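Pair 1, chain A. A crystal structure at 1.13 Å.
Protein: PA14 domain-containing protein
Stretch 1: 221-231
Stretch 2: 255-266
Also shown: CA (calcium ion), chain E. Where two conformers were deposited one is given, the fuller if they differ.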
# COMPACT_ATOMS: atom_id res chain seq x y z
N ASP A 221 7.97 7.65 -9.89
CA ASP A 221 7.68 9.08 -9.75
C ASP A 221 8.80 9.54 -8.82
O ASP A 221 8.73 9.23 -7.63
CB ASP A 221 6.32 9.31 -9.10
CG ASP A 221 6.06 10.75 -8.76
OD1 ASP A 221 7.05 11.57 -8.81
OD2 ASP A 221 4.91 11.08 -8.44
N ASP A 222 9.89 10.16 -9.31
CA ASP A 222 10.02 10.79 -10.61
C ASP A 222 11.33 10.60 -11.35
O ASP A 222 11.49 11.16 -12.42
CB ASP A 222 9.63 12.29 -10.54
CG ASP A 222 10.41 13.02 -9.52
OD1 ASP A 222 11.62 13.31 -9.78
OD2 ASP A 222 9.89 13.33 -8.42
N GLY A 223 12.23 9.78 -10.82
CA GLY A 223 13.39 9.36 -11.60
C GLY A 223 13.84 7.98 -11.15
O GLY A 223 13.66 7.61 -9.98
N ALA A 224 14.40 7.22 -12.09
CA ALA A 224 14.87 5.88 -11.79
C ALA A 224 15.87 5.46 -12.82
O ALA A 224 15.82 5.87 -13.98
CB ALA A 224 13.74 4.88 -11.72
N SER A 225 16.76 4.56 -12.39
CA SER A 225 17.68 3.88 -13.28
C SER A 225 17.81 2.43 -12.86
O SER A 225 17.86 2.13 -11.67
CB SER A 225 19.06 4.53 -13.30
OG SER A 225 18.97 5.82 -13.96
N LEU A 226 17.84 1.55 -13.84
CA LEU A 226 17.97 0.12 -13.58
C LEU A 226 19.16 -0.47 -14.29
O LEU A 226 19.27 -0.42 -15.53
CB LEU A 226 16.73 -0.64 -14.07
CG LEU A 226 16.73 -2.14 -13.80
CD1 LEU A 226 16.58 -2.45 -12.31
CD2 LEU A 226 15.60 -2.82 -14.56
N TRP A 227 20.04 -1.08 -13.49
CA TRP A 227 21.22 -1.82 -13.95
C TRP A 227 20.94 -3.31 -13.76
O TRP A 227 20.57 -3.75 -12.66
CB TRP A 227 22.44 -1.45 -13.12
CG TRP A 227 22.87 -0.04 -13.26
CD1 TRP A 227 22.34 1.08 -12.68
CD2 TRP A 227 23.95 0.44 -14.10
NE1 TRP A 227 23.04 2.20 -13.06
CE2 TRP A 227 24.03 1.84 -13.92
CE3 TRP A 227 24.88 -0.18 -14.94
CZ2 TRP A 227 24.98 2.63 -14.59
CZ3 TRP A 227 25.83 0.59 -15.58
CH2 TRP A 227 25.87 1.99 -15.40
N ILE A 228 21.13 -4.08 -14.82
CA ILE A 228 20.93 -5.53 -14.82
C ILE A 228 22.25 -6.11 -15.34
O ILE A 228 22.67 -5.81 -16.48
CB ILE A 228 19.75 -5.90 -15.78
CG1 ILE A 228 18.42 -5.44 -15.20
CG2 ILE A 228 19.77 -7.35 -16.13
CD1 ILE A 228 17.97 -6.09 -13.93
N ASP A 229 22.91 -6.91 -14.50
CA ASP A 229 24.22 -7.45 -14.86
C ASP A 229 25.17 -6.38 -15.35
O ASP A 229 25.93 -6.53 -16.31
CB ASP A 229 24.11 -8.63 -15.81
CG ASP A 229 23.52 -9.86 -15.15
OD1 ASP A 229 23.70 -10.03 -13.91
OD2 ASP A 229 22.91 -10.69 -15.87
N ARG A 230 25.16 -5.23 -14.65
CA ARG A 230 26.07 -4.09 -14.89
C ARG A 230 25.90 -3.46 -16.26
O ARG A 230 26.80 -2.78 -16.73
CB ARG A 230 27.52 -4.45 -14.58
CG ARG A 230 27.64 -4.99 -13.19
CD ARG A 230 29.08 -5.17 -12.78
NE ARG A 230 29.13 -5.85 -11.51
CZ ARG A 230 30.25 -6.39 -11.04
NH1 ARG A 230 31.45 -6.15 -11.60
NH2 ARG A 230 30.17 -7.15 -9.98
N GLN A 231 24.70 -3.60 -16.82
CA GLN A 231 24.29 -2.87 -18.03
C GLN A 231 23.15 -1.95 -17.65
O GLN A 231 22.20 -2.38 -16.96
CB GLN A 231 23.82 -3.85 -19.10
CG GLN A 231 24.89 -4.81 -19.57
CD GLN A 231 26.01 -4.13 -20.32
OE1 GLN A 231 25.82 -3.14 -21.02
NE2 GLN A 231 27.21 -4.67 -20.16
N GLY A 255 17.46 -20.54 -11.83
CA GLY A 255 18.65 -20.48 -10.96
C GLY A 255 19.65 -19.43 -11.31
O GLY A 255 20.56 -19.18 -10.55
N GLN A 256 19.50 -18.76 -12.45
CA GLN A 256 20.41 -17.72 -12.83
C GLN A 256 20.30 -16.56 -11.85
O GLN A 256 19.21 -16.20 -11.44
CB GLN A 256 20.09 -17.25 -14.26
CG GLN A 256 20.96 -16.15 -14.79
CD GLN A 256 20.79 -15.88 -16.24
OE1 GLN A 256 20.08 -16.62 -16.95
NE2 GLN A 256 21.46 -14.85 -16.71
N ARG A 257 21.43 -15.96 -11.48
CA ARG A 257 21.48 -14.82 -10.59
C ARG A 257 21.77 -13.61 -11.45
O ARG A 257 22.82 -13.50 -12.08
CB ARG A 257 22.51 -15.01 -9.48
CG ARG A 257 21.98 -15.83 -8.34
CD ARG A 257 23.06 -16.32 -7.40
NE ARG A 257 24.05 -15.31 -7.04
CZ ARG A 257 24.01 -14.46 -6.01
NH1 ARG A 257 24.99 -13.59 -5.84
NH2 ARG A 257 22.96 -14.38 -5.19
N VAL A 258 20.81 -12.68 -11.48
CA VAL A 258 20.90 -11.45 -12.23
C VAL A 258 21.24 -10.34 -11.26
O VAL A 258 20.49 -10.07 -10.32
CB VAL A 258 19.55 -11.17 -12.96
CG1 VAL A 258 19.59 -9.84 -13.66
CG2 VAL A 258 19.17 -12.32 -13.87
N GLU A 259 22.39 -9.71 -11.43
CA GLU A 259 22.82 -8.62 -10.53
C GLU A 259 21.95 -7.40 -10.78
O GLU A 259 21.78 -7.00 -11.92
CB GLU A 259 24.29 -8.31 -10.75
CG GLU A 259 24.90 -7.38 -9.71
CD GLU A 259 26.38 -7.10 -9.99
OE1 GLU A 259 26.86 -5.92 -9.99
OE2 GLU A 259 27.11 -8.00 -10.20
N VAL A 260 21.41 -6.79 -9.72
CA VAL A 260 20.53 -5.64 -9.87
C VAL A 260 21.02 -4.48 -9.05
O VAL A 260 21.35 -4.62 -7.86
CB VAL A 260 19.07 -6.00 -9.55
CG1 VAL A 260 18.84 -6.54 -8.17
CG2 VAL A 260 18.12 -4.85 -9.84
N MET A 261 20.95 -3.30 -9.67
CA MET A 261 21.08 -2.02 -8.94
C MET A 261 19.95 -1.15 -9.46
O MET A 261 19.87 -0.87 -10.66
CB MET A 261 22.43 -1.36 -9.17
CG MET A 261 22.56 -0.04 -8.41
SD MET A 261 24.13 0.78 -8.63
CE MET A 261 25.27 -0.35 -7.94
N LEU A 262 19.05 -0.76 -8.56
CA LEU A 262 17.90 0.07 -8.89
C LEU A 262 18.05 1.36 -8.11
O LEU A 262 18.10 1.35 -6.86
CB LEU A 262 16.60 -0.65 -8.58
CG LEU A 262 15.32 0.14 -8.77
CD1 LEU A 262 15.11 0.57 -10.18
CD2 LEU A 262 14.14 -0.67 -8.28
N LEU A 263 18.16 2.47 -8.83
CA LEU A 263 18.29 3.80 -8.22
C LEU A 263 16.97 4.53 -8.43
O LEU A 263 16.37 4.43 -9.49
CB LEU A 263 19.42 4.60 -8.90
CG LEU A 263 20.85 4.05 -8.85
CD1 LEU A 263 21.16 3.31 -7.56
CD2 LEU A 263 21.19 3.13 -10.01
N TYR A 264 16.55 5.26 -7.40
CA TYR A 264 15.26 5.92 -7.40
C TYR A 264 15.37 7.29 -6.76
O TYR A 264 16.11 7.44 -5.78
CB TYR A 264 14.25 5.03 -6.60
CG TYR A 264 13.03 5.83 -6.26
CD1 TYR A 264 12.10 6.19 -7.24
CD2 TYR A 264 12.91 6.40 -5.02
CE1 TYR A 264 11.10 7.08 -6.96
CE2 TYR A 264 11.92 7.31 -4.76
CZ TYR A 264 11.02 7.67 -5.74
OH TYR A 264 10.04 8.60 -5.43
N ARG A 265 14.58 8.26 -7.24
CA ARG A 265 14.50 9.53 -6.56
C ARG A 265 13.10 10.14 -6.64
O ARG A 265 12.37 9.97 -7.64
CB ARG A 265 15.49 10.53 -7.14
CG ARG A 265 15.16 10.98 -8.54
CD ARG A 265 16.31 11.47 -9.33
NE ARG A 265 17.10 12.48 -8.69
CZ ARG A 265 17.89 13.32 -9.35
NH1 ARG A 265 17.92 13.32 -10.67
NH2 ARG A 265 18.62 14.17 -8.67
N ASN A 266 12.78 10.88 -5.59
CA ASN A 266 11.69 11.86 -5.61
C ASN A 266 12.36 13.22 -5.58
O ASN A 266 13.21 13.48 -4.73
CB ASN A 266 10.77 11.70 -4.40
CG ASN A 266 9.48 12.52 -4.55
OD1 ASN A 266 9.26 13.16 -5.58
ND2 ASN A 266 8.64 12.50 -3.54
CA CA E . 7.71 13.38 -7.43
O HOH W 1 23.07 -13.23 -14.89
O HOH W 2 23.68 -4.65 -12.28

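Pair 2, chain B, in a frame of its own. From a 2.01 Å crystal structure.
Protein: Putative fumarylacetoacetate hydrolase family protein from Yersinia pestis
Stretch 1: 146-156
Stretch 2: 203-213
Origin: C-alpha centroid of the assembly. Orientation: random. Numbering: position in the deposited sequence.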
# COMPACT_ATOMS: atom_id res chain seq x y z
N GLN B 146 -16.39 19.77 -0.25
CA GLN B 146 -15.95 20.14 -1.59
C GLN B 146 -15.70 21.64 -1.73
O GLN B 146 -15.52 22.14 -2.84
CB GLN B 146 -16.99 19.68 -2.62
CG GLN B 146 -16.42 19.27 -3.96
CD GLN B 146 -15.46 18.10 -3.86
OE1 GLN B 146 -15.87 16.98 -3.57
NE2 GLN B 146 -14.19 18.36 -4.12
N GLN B 147 -15.67 22.34 -0.61
CA GLN B 147 -15.42 23.78 -0.62
C GLN B 147 -14.43 24.18 0.47
O GLN B 147 -14.28 25.35 0.79
CB GLN B 147 -16.73 24.55 -0.46
CG GLN B 147 -17.50 24.70 -1.75
CD GLN B 147 -18.31 25.98 -1.80
OE1 GLN B 147 -17.85 27.00 -2.32
NE2 GLN B 147 -19.51 25.94 -1.26
N ALA B 148 -13.76 23.18 1.02
CA ALA B 148 -12.77 23.40 2.08
C ALA B 148 -11.45 24.04 1.61
O ALA B 148 -10.93 23.71 0.55
CB ALA B 148 -12.49 22.10 2.82
N ASP B 149 -10.92 24.94 2.44
CA ASP B 149 -9.66 25.61 2.19
C ASP B 149 -8.49 24.90 2.86
O ASP B 149 -8.60 24.43 3.99
CB ASP B 149 -9.73 27.07 2.65
CG ASP B 149 -10.66 27.90 1.78
OD1 ASP B 149 -10.26 28.27 0.63
OD2 ASP B 149 -11.79 28.19 2.24
N LEU B 150 -7.37 24.81 2.15
CA LEU B 150 -6.16 24.19 2.67
C LEU B 150 -5.02 25.17 2.47
O LEU B 150 -4.86 25.72 1.38
CB LEU B 150 -5.82 22.94 1.86
CG LEU B 150 -6.82 21.81 1.73
CD1 LEU B 150 -6.49 20.96 0.52
CD2 LEU B 150 -6.81 20.98 2.99
N SER B 151 -4.20 25.37 3.49
CA SER B 151 -3.06 26.25 3.34
C SER B 151 -1.87 25.70 4.11
O SER B 151 -2.02 25.10 5.18
CB SER B 151 -3.39 27.67 3.80
OG SER B 151 -3.72 27.68 5.17
N LEU B 152 -0.69 25.87 3.54
CA LEU B 152 0.52 25.41 4.19
C LEU B 152 1.46 26.56 4.13
O LEU B 152 1.72 27.08 3.05
CB LEU B 152 1.12 24.23 3.43
CG LEU B 152 2.52 23.81 3.90
CD1 LEU B 152 2.46 23.38 5.37
CD2 LEU B 152 3.07 22.68 3.04
N THR B 153 1.94 26.98 5.30
CA THR B 153 2.91 28.05 5.43
C THR B 153 4.18 27.42 5.98
O THR B 153 4.12 26.67 6.94
CB THR B 153 2.40 29.13 6.42
OG1 THR B 153 1.23 29.76 5.88
CG2 THR B 153 3.43 30.18 6.66
N ILE B 154 5.31 27.69 5.34
CA ILE B 154 6.58 27.19 5.81
C ILE B 154 7.53 28.36 6.06
O ILE B 154 7.77 29.17 5.15
CB ILE B 154 7.19 26.19 4.81
CG1 ILE B 154 6.34 24.92 4.75
CG2 ILE B 154 8.60 25.81 5.21
CD1 ILE B 154 6.91 23.86 3.84
N ASN B 155 8.02 28.44 7.29
CA ASN B 155 8.87 29.54 7.74
C ASN B 155 8.25 30.89 7.39
O ASN B 155 8.91 31.78 6.86
CB ASN B 155 10.29 29.44 7.15
CG ASN B 155 10.95 28.09 7.43
OD1 ASN B 155 10.74 27.48 8.49
ND2 ASN B 155 11.75 27.62 6.48
N GLY B 156 6.96 31.03 7.69
CA GLY B 156 6.26 32.29 7.50
C GLY B 156 5.88 32.64 6.07
O GLY B 156 5.30 33.69 5.83
N SER B 203 15.11 19.80 7.42
CA SER B 203 15.17 19.79 8.86
C SER B 203 15.24 21.23 9.39
O SER B 203 16.03 22.04 8.91
CB SER B 203 16.39 18.97 9.31
OG SER B 203 16.23 18.58 10.65
N GLY B 204 14.39 21.55 10.36
CA GLY B 204 14.39 22.88 10.95
C GLY B 204 13.27 23.78 10.47
O GLY B 204 13.01 24.81 11.07
N ASP B 205 12.59 23.40 9.39
CA ASP B 205 11.48 24.21 8.90
C ASP B 205 10.33 24.18 9.89
O ASP B 205 10.09 23.16 10.54
CB ASP B 205 10.97 23.69 7.56
CG ASP B 205 11.91 24.00 6.40
OD1 ASP B 205 12.85 24.81 6.56
OD2 ASP B 205 11.68 23.43 5.32
N MSE B 206 9.65 25.31 10.01
CA MSE B 206 8.44 25.41 10.81
C MSE B 206 7.24 25.40 9.88
O MSE B 206 7.19 26.14 8.90
CB MSE B 206 8.43 26.72 11.59
CG MSE B 206 9.23 26.70 12.87
SE MSE B 206 9.23 28.48 13.66
CE MSE B 206 7.36 28.96 13.41
N LEU B 207 6.26 24.57 10.20
CA LEU B 207 5.08 24.45 9.37
C LEU B 207 3.86 24.98 10.10
O LEU B 207 3.65 24.67 11.27
CB LEU B 207 4.84 22.99 9.02
CG LEU B 207 5.56 22.42 7.80
CD1 LEU B 207 7.06 22.66 7.90
CD2 LEU B 207 5.24 20.93 7.66
N LYS B 208 3.06 25.78 9.41
CA LYS B 208 1.73 26.11 9.92
C LYS B 208 0.73 25.61 8.91
O LYS B 208 0.80 25.98 7.73
CB LYS B 208 1.56 27.62 10.12
CG LYS B 208 0.14 28.00 10.48
CD LYS B 208 -0.05 29.51 10.56
CE LYS B 208 1.05 30.15 11.39
NZ LYS B 208 1.19 29.51 12.73
N ILE B 209 -0.18 24.75 9.35
CA ILE B 209 -1.10 24.12 8.42
C ILE B 209 -2.51 24.51 8.79
O ILE B 209 -2.88 24.47 9.96
CB ILE B 209 -1.01 22.60 8.45
CG1 ILE B 209 0.40 22.13 8.07
CG2 ILE B 209 -2.04 21.98 7.51
CD1 ILE B 209 1.03 21.26 9.13
N MSE B 210 -3.31 24.88 7.80
CA MSE B 210 -4.68 25.27 8.10
C MSE B 210 -5.71 24.55 7.25
O MSE B 210 -5.50 24.34 6.05
CB MSE B 210 -4.85 26.77 7.99
CG MSE B 210 -4.49 27.49 9.26
SE MSE B 210 -4.65 29.41 9.04
CE MSE B 210 -2.84 29.73 8.40
N LEU B 211 -6.79 24.14 7.91
CA LEU B 211 -7.90 23.47 7.24
C LEU B 211 -9.10 24.31 7.61
O LEU B 211 -9.49 24.37 8.78
CB LEU B 211 -8.06 22.04 7.75
CG LEU B 211 -9.23 21.23 7.17
CD1 LEU B 211 -9.08 21.07 5.67
CD2 LEU B 211 -9.32 19.86 7.85
N ASN B 212 -9.67 24.96 6.61
CA ASN B 212 -10.59 26.04 6.84
C ASN B 212 -10.01 26.95 7.90
O ASN B 212 -8.85 27.33 7.82
CB ASN B 212 -11.96 25.50 7.20
CG ASN B 212 -12.63 24.81 6.03
OD1 ASN B 212 -12.46 25.23 4.87
ND2 ASN B 212 -13.38 23.75 6.30
N GLY B 213 -10.80 27.28 8.92
CA GLY B 213 -10.34 28.19 9.94
C GLY B 213 -9.56 27.55 11.09
O GLY B 213 -9.44 28.14 12.17
O HOH W 3 -7.31 27.23 5.38

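Both pairs are two-stranded antiparallel ladders. In pair 1 the axes of strands 223-228 and 257-266 approach to 4.7 Å with 176° between their directions; in pair 2 strands 149-154 and 206-211 approach to 4.8 Å at 165°. Superposing N, CA and C of 14 central residues gives an RMSD of 0.5 Å, and the register agrees: S225(A), paired with L263(A), falls on S151(B), paired with M210(B), and L226(A) with L262(A) falls on L152(B) with I209(B).

The hydrogen-bonded pairs alternate identically. S225(A) N donates to L263(A) O at 2.9 Å and L263(A) N to S225(A) O at 2.9 Å; the equivalents are S151(B) N to M210(B) O at 3.1 Å and M210(B) N to S151(B) O at 2.9 Å. One rung on, W227(A) N reaches M261(A) O at 2.8 Å, as T153(B) N reaches K208(B) O at 2.9 Å. Between these rungs, CA-H...O contacts use the same carbonyls, for example L262(A) CA to S225(A) O and I209(B) CA to S151(B) O, both 3.5 Å.

A close match between different side chains lies where stretch 1 leaves its strand. D229(A) and N155(B) have nearly equal backbone angles (50/43 and 50/47), and their side-chain centres differ by 0.5 Å. Each gives its backbone N to a strand carbonyl, D229(A) N to E259(A) O at 2.8 Å and N155(B) N to M206(B) O at 2.9 Å. Each then accepts the returning amide on its side chain: E259(A) N to D229(A) OD1 at 2.8 Å, M206(B) N to N155(B) OD1 at 2.9 Å. The second side-chain atom differs in chemistry. D229(A) OD2 accepts from water 1 at 2.7 Å, whereas N155(B) ND2 donates to D205(B) OD1 at 3.0 Å; D205(B) occupies the position of V258(A), whose CG1 instead packs against I228(A) CG2 at 3.5 Å.

On the face carrying L226(A) and L152(B), both leucines adopt the t,p rotamer, with centres 0.5 Å apart. L226(A) CD1 meets V260(A) CG2 at 3.8 Å and L262(A) CD1 at 4.0 Å; L152(B) CD1 meets L207(B) CG at 4.1 Å and I209(B) CG1 at 3.6 Å. A branched aliphatic group thus spans the same two partner positions with different neighbours.

The face carrying W227(A) and T153(B) diverges more. W227(A) CB lies 4.0 Å from M261(A) CB, as T153(B) CB lies 4.1 Å from K208(B) CB; what the tryptophan adds is its ring, whose edge atom CD1 meets L263(A) CD2 at 3.6 Å.

In the turn beyond D229(A), R230(A) forms a salt bridge to E259(A), R230(A) NE to E259(A) OE1 at 2.7 Å; its counterpart G156(B) has no side chain, and M206(B) replaces the glutamate.

The other end also differs. D221(A) OD1, D222(A) OD2 and N266(A) OD1 each bind the calcium ion at 2.4 Å. These three residues have no counterpart in pair 2. At the matched position, G223(A) N donates to the backbone R265(A) O at 3.2 Å, whereas D149(B) N donates to the side-chain N212(B) OD1 at 2.9 Å.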